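PmoF1 (Methylocystis sp. ATCC 49242, PDB 6P1E) binds copper through its PCuAC domain and probably serves as a copper chaperone in a methane-oxidizing bacterium. Local coordinates at residues Gly100-Leu105 with Glu112-Ala117; Asn26-Ala31 with Gly83-Leu88. All blocks are in the same frame, centred on the assembly; numbering follows the deposited sequence.

After strands 4-7 and 10-18 the chain lays down Asn26-Ala31, on strand 27-35, and contact 2 closes when strand 75-91 comes back antiparallel beside it, enclosing a loop of 51 residues that contains strands 41-47, 51-57 and 69-71. Contact 1 follows in series: Gly100-Leu105 and Glu112-Ala117 are joined by only six residues and form a local hairpin, so the two closures neither nest nor cross. The centres of contact 1 and contact 2 lie about 13 Å apart, and the buried faces meet. Phe29 of contact 2 packs against Met103, Ile115 and Ala117 of contact 1, while Leu88 reaches Leu101; the C-terminal hairpin is thereby tied to the central strands across a shared hydrophobic core.

Contact 1: residues Gly100-Leu105 with Glu112-Ala117; sequences GLEMTL and EVVIDA
Six backbone hydrogen bonds join Gly100-Leu105 to Glu112-Ala117, two at each of the pairs Leu101-Ala117, Met103-Ile115 and Leu105-Val113. The straightest runs from Ile115 N to Met103 O, 2.8 Å long and nearly along the carbonyl axis. The side chains of these same pairs share the buried face. Ile115 carries CG1 in the crowded position between its backbone N and carbonyl carbon (chi1 65°), which brings CG1 to 3.6 Å from Met103 O; the extended chi2 then carries CD1 to Leu105 CD1, 3.9 Å away, the two side chains crossing at about a right angle. Met103, with CG anti to the carbonyl carbon (chi1 -50°) and chi2 extended, sets SD 3.8 Å from Ala117 CB. An alanine in place of Ile115 would probably loosen the packing against Leu105 and Met103, since CG1 and CD1 make those contacts. On the other face, the Glu102 and Val114 side chains cross obliquely, with Glu102 CG 3.7 Å from Val114 CG1, and Thr104 OG1 meets Val114 CG2. Farther out, Phe29 and Pro15 cover Ile115, strand 41-47 flanks Met103 and Leu105, and Glu112 OE2 forms a salt bridge with Lys47 NZ. The arrangement is an antiparallel beta hairpin, the C-terminal one of the all-beta PCuAC domain.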
loop_
_atom_site.group_PDB
_atom_site.type_symbol
_atom_site.label_atom_id
_atom_site.label_comp_id
_atom_site.label_asym_id
_atom_site.label_seq_id
_atom_site.Cartn_x
_atom_site.Cartn_y
_atom_site.Cartn_z
ATOM N N GLY B 100 15.045 -7.680 0.906
ATOM C CA GLY B 100 14.075 -7.105 1.814
ATOM C C GLY B 100 14.866 -6.077 2.588
ATOM O O GLY B 100 16.080 -5.981 2.407
ATOM N N LEU B 101 14.202 -5.303 3.436
ATOM C CA LEU B 101 14.914 -4.335 4.254
ATOM C C LEU B 101 14.453 -4.491 5.688
ATOM O O LEU B 101 13.286 -4.267 6.004
ATOM C CB LEU B 101 14.682 -2.902 3.769
ATOM C CG LEU B 101 15.454 -1.849 4.570
ATOM C CD1 LEU B 101 16.944 -1.949 4.275
ATOM C CD2 LEU B 101 14.946 -0.443 4.291
ATOM N N GLU B 102 15.382 -4.873 6.555
ATOM C CA GLU B 102 15.080 -5.008 7.967
ATOM C C GLU B 102 15.026 -3.632 8.603
ATOM O O GLU B 102 15.914 -2.804 8.396
ATOM C CB GLU B 102 16.118 -5.879 8.672
ATOM C CG GLU B 102 15.838 -6.081 10.151
ATOM C CD GLU B 102 16.749 -7.117 10.779
ATOM O OE1 GLU B 102 17.927 -6.791 11.044
ATOM O OE2 GLU B 102 16.289 -8.255 11.010
ATOM N N MET B 103 13.973 -3.399 9.377
ATOM C CA MET B 103 13.779 -2.132 10.060
ATOM C C MET B 103 13.199 -2.412 11.432
ATOM O O MET B 103 12.568 -3.447 11.644
ATOM C CB MET B 103 12.833 -1.214 9.277
ATOM C CG MET B 103 13.171 -1.035 7.805
ATOM S SD MET B 103 11.840 -0.221 6.896
ATOM C CE MET B 103 11.707 1.333 7.776
ATOM N N THR B 104 13.397 -1.478 12.354
ATOM C CA THR B 104 12.752 -1.547 13.652
ATOM C C THR B 104 11.860 -0.330 13.803
ATOM O O THR B 104 12.325 0.806 13.729
ATOM C CB THR B 104 13.775 -1.593 14.807
ATOM O OG1 THR B 104 14.665 -2.701 14.623
ATOM C CG2 THR B 104 13.063 -1.734 16.147
ATOM N N LEU B 105 10.572 -0.578 14.004
ATOM C CA LEU B 105 9.626 0.491 14.277
ATOM C C LEU B 105 9.502 0.638 15.782
ATOM O O LEU B 105 9.396 -0.356 16.499
ATOM C CB LEU B 105 8.261 0.204 13.647
ATOM C CG LEU B 105 8.255 -0.147 12.157
ATOM C CD1 LEU B 105 6.831 -0.416 11.686
ATOM C CD2 LEU B 105 8.904 0.947 11.326
ATOM N N GLU B 112 9.006 -1.778 20.586
ATOM C CA GLU B 112 9.692 -1.994 19.315
ATOM C C GLU B 112 9.228 -3.269 18.609
ATOM O O GLU B 112 8.888 -4.262 19.254
ATOM C CB GLU B 112 11.205 -2.044 19.546
ATOM C CG GLU B 112 11.751 -0.799 20.234
ATOM C CD GLU B 112 13.266 -0.749 20.263
ATOM O OE1 GLU B 112 13.901 -1.783 19.981
ATOM O OE2 GLU B 112 13.824 0.326 20.572
ATOM N N VAL B 113 9.204 -3.225 17.280
ATOM C CA VAL B 113 8.936 -4.410 16.476
ATOM C C VAL B 113 9.869 -4.413 15.267
ATOM O O VAL B 113 10.024 -3.398 14.588
ATOM C CB VAL B 113 7.452 -4.487 16.027
ATOM C CG1 VAL B 113 7.047 -3.266 15.207
ATOM C CG2 VAL B 113 7.195 -5.777 15.247
ATOM N N VAL B 114 10.523 -5.544 15.030
ATOM C CA VAL B 114 11.388 -5.693 13.866
ATOM C C VAL B 114 10.563 -6.207 12.696
ATOM O O VAL B 114 9.812 -7.176 12.829
ATOM C CB VAL B 114 12.561 -6.649 14.139
ATOM C CG1 VAL B 114 13.410 -6.841 12.886
ATOM C CG2 VAL B 114 13.415 -6.125 15.282
ATOM N N ILE B 115 10.719 -5.556 11.549
ATOM C CA ILE B 115 9.967 -5.910 10.357
ATOM C C ILE B 115 10.907 -6.115 9.183
ATOM O O ILE B 115 12.063 -5.697 9.220
ATOM C CB ILE B 115 8.934 -4.822 9.991
ATOM C CG1 ILE B 115 9.635 -3.512 9.606
ATOM C CG2 ILE B 115 7.979 -4.595 11.155
ATOM C CD1 ILE B 115 8.708 -2.471 9.021
ATOM N N ASP B 116 10.394 -6.765 8.147
ATOM C CA ASP B 116 11.100 -6.892 6.885
ATOM C C ASP B 116 10.249 -6.212 5.824
ATOM O O ASP B 116 9.183 -6.707 5.460
ATOM C CB ASP B 116 11.352 -8.361 6.544
ATOM C CG ASP B 116 12.163 -8.538 5.274
ATOM O OD1 ASP B 116 12.973 -7.643 4.955
ATOM O OD2 ASP B 116 11.997 -9.577 4.600
ATOM N N ALA B 117 10.711 -5.059 5.353
ATOM C CA ALA B 117 9.955 -4.279 4.387
ATOM C C ALA B 117 10.260 -4.754 2.978
ATOM O O ALA B 117 11.412 -4.989 2.621
ATOM C CB ALA B 117 10.270 -2.800 4.530
#

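Contact 2: residues Asn26-Ala31 with Gly83-Leu88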
loop_
_atom_site.group_PDB
_atom_site.type_symbol
_atom_site.label_atom_id
_atom_site.label_comp_id
_atom_site.label_asym_id
_atom_site.label_seq_id
_atom_site.Cartn_x
_atom_site.Cartn_y
_atom_site.Cartn_z
ATOM N N ASN B 26 17.786 8.740 -1.423
ATOM C CA ASN B 26 16.695 8.667 -0.453
ATOM C C ASN B 26 15.605 7.692 -0.879
ATOM O O ASN B 26 15.294 7.579 -2.062
ATOM C CB ASN B 26 16.077 10.050 -0.228
ATOM C CG ASN B 26 15.464 10.627 -1.488
ATOM O OD1 ASN B 26 16.088 10.639 -2.549
ATOM N ND2 ASN B 26 14.230 11.103 -1.376
ATOM N N ALA B 27 15.023 6.998 0.097
ATOM C CA ALA B 27 13.897 6.100 -0.149
ATOM C C ALA B 27 12.719 6.529 0.716
ATOM O O ALA B 27 12.884 7.305 1.657
ATOM C CB ALA B 27 14.281 4.664 0.147
ATOM N N SER B 28 11.536 6.012 0.395
ATOM C CA SER B 28 10.327 6.329 1.142
ATOM C C SER B 28 9.688 5.049 1.652
ATOM O O SER B 28 9.483 4.119 0.878
ATOM C CB SER B 28 9.340 7.096 0.258
ATOM O OG SER B 28 9.895 8.324 -0.173
ATOM N N PHE B 29 9.351 5.016 2.939
ATOM C CA PHE B 29 8.783 3.826 3.566
ATOM C C PHE B 29 7.303 4.025 3.836
ATOM O O PHE B 29 6.880 5.082 4.314
ATOM C CB PHE B 29 9.515 3.492 4.871
ATOM C CG PHE B 29 8.804 2.473 5.725
ATOM C CD1 PHE B 29 8.981 1.118 5.504
ATOM C CD2 PHE B 29 7.962 2.875 6.753
ATOM C CE1 PHE B 29 8.331 0.182 6.289
ATOM C CE2 PHE B 29 7.311 1.944 7.540
ATOM C CZ PHE B 29 7.499 0.595 7.308
ATOM N N TYR B 30 6.539 2.976 3.547
ATOM C CA TYR B 30 5.086 3.005 3.563
ATOM C C TYR B 30 4.559 1.770 4.276
ATOM O O TYR B 30 5.231 0.743 4.336
ATOM C CB TYR B 30 4.537 3.055 2.136
ATOM C CG TYR B 30 5.069 4.195 1.297
ATOM C CD1 TYR B 30 4.791 5.515 1.621
ATOM C CD2 TYR B 30 5.830 3.947 0.164
ATOM C CE1 TYR B 30 5.269 6.553 0.850
ATOM C CE2 TYR B 30 6.310 4.978 -0.614
ATOM C CZ TYR B 30 6.027 6.280 -0.267
ATOM O OH TYR B 30 6.508 7.311 -1.042
ATOM N N ALA B 31 3.350 1.874 4.814
ATOM C CA ALA B 31 2.735 0.776 5.547
ATOM C C ALA B 31 1.305 1.136 5.902
ATOM O O ALA B 31 0.886 2.279 5.731
ATOM C CB ALA B 31 3.521 0.447 6.805
ATOM N N GLY B 83 1.209 11.047 0.908
ATOM C CA GLY B 83 0.737 11.274 2.263
ATOM C C GLY B 83 1.840 11.037 3.272
ATOM O O GLY B 83 3.023 11.109 2.933
ATOM N N ALA B 84 1.453 10.762 4.514
ATOM C CA ALA B 84 2.413 10.479 5.576
ATOM C C ALA B 84 3.311 9.306 5.195
ATOM O O ALA B 84 2.883 8.377 4.511
ATOM C CB ALA B 84 1.692 10.193 6.885
ATOM N N TYR B 85 4.568 9.370 5.614
ATOM C CA TYR B 85 5.545 8.355 5.255
ATOM C C TYR B 85 6.787 8.527 6.117
ATOM O O TYR B 85 6.896 9.498 6.868
ATOM C CB TYR B 85 5.914 8.446 3.770
ATOM C CG TYR B 85 6.830 9.604 3.441
ATOM C CD1 TYR B 85 8.163 9.390 3.114
ATOM C CD2 TYR B 85 6.362 10.911 3.463
ATOM C CE1 TYR B 85 9.002 10.444 2.814
ATOM C CE2 TYR B 85 7.195 11.972 3.166
ATOM C CZ TYR B 85 8.514 11.734 2.840
ATOM O OH TYR B 85 9.343 12.790 2.542
ATOM N N VAL B 86 7.710 7.577 6.011
ATOM C CA VAL B 86 9.008 7.693 6.659
ATOM C C VAL B 86 10.077 7.835 5.588
ATOM O O VAL B 86 10.183 7.000 4.691
ATOM C CB VAL B 86 9.313 6.474 7.553
ATOM C CG1 VAL B 86 10.674 6.625 8.228
ATOM C CG2 VAL B 86 8.218 6.290 8.586
ATOM N N ALA B 87 10.864 8.903 5.686
ATOM C CA ALA B 87 11.969 9.118 4.767
ATOM C C ALA B 87 13.188 8.342 5.232
ATOM O O ALA B 87 13.593 8.448 6.388
ATOM C CB ALA B 87 12.292 10.603 4.659
ATOM N N LEU B 88 13.752 7.548 4.327
ATOM C CA LEU B 88 14.983 6.807 4.587
ATOM C C LEU B 88 16.118 7.484 3.825
ATOM O O LEU B 88 16.140 7.463 2.597
ATOM C CB LEU B 88 14.839 5.344 4.163
ATOM C CG LEU B 88 13.664 4.575 4.776
ATOM C CD1 LEU B 88 13.668 3.132 4.299
ATOM C CD2 LEU B 88 13.694 4.630 6.296
#
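Gly83 and Ala84 lead into the strand, and Ala84 O lies at the edge of the Tyr30 ring, near its plane. Side-chain packing begins at Tyr85, whose CB points toward Asn26-Ala31 and packs 3.5 Å from Tyr30 CE1, the two tyrosine side chains lying side by side and pointing the same way. Its CG occupies the crowded position between backbone N and carbonyl carbon (chi1 75°), which carries the ring along the strand to Ser28: Tyr85 CD1 is 3.8 Å from Ser28 CB, and Tyr85 CE1 is also near Ser28 OG. The Tyr85 ring meets that of His57, while Tyr30 meets Trp16.

The pairing proper starts at Val86, where the backbones are joined twice. Phe29 N donates to Val86 O over 2.8 Å, and Val86 N returns a nearly straight bond of 3.1 Å to a lone pair of Phe29 O. Val86 CG2 approaches the edge of the Phe29 ring, 3.9 Å from Phe29 CD2; with Phe29 CG anti to its backbone N (chi1 167°), the two side chains run alongside each other. This is antiparallel pairing inside the beta-sheet framework of the PCu(A)C family, where strand 27-35 also pairs with strand 10-18 and strand 75-91 with strand 51-57.

Ala87, opposite Ser28 in a non-hydrogen-bonded pair, turns its methyl to the face that carries Ser28 and touches His57. At Leu88 a second pair of backbone hydrogen bonds forms: Ala27 N donates almost linearly to Leu88 O, while Leu88 N reaches Ala27 O from above the carbonyl plane. Leu88 CB sits 4.1 Å from Ala27 CB, and Leu88 CD1 comes within 4.2 Å of Phe29 CB. Phe51 and Ala54 pack against the Leu88 side chain, and Phe51 also touches Ala27.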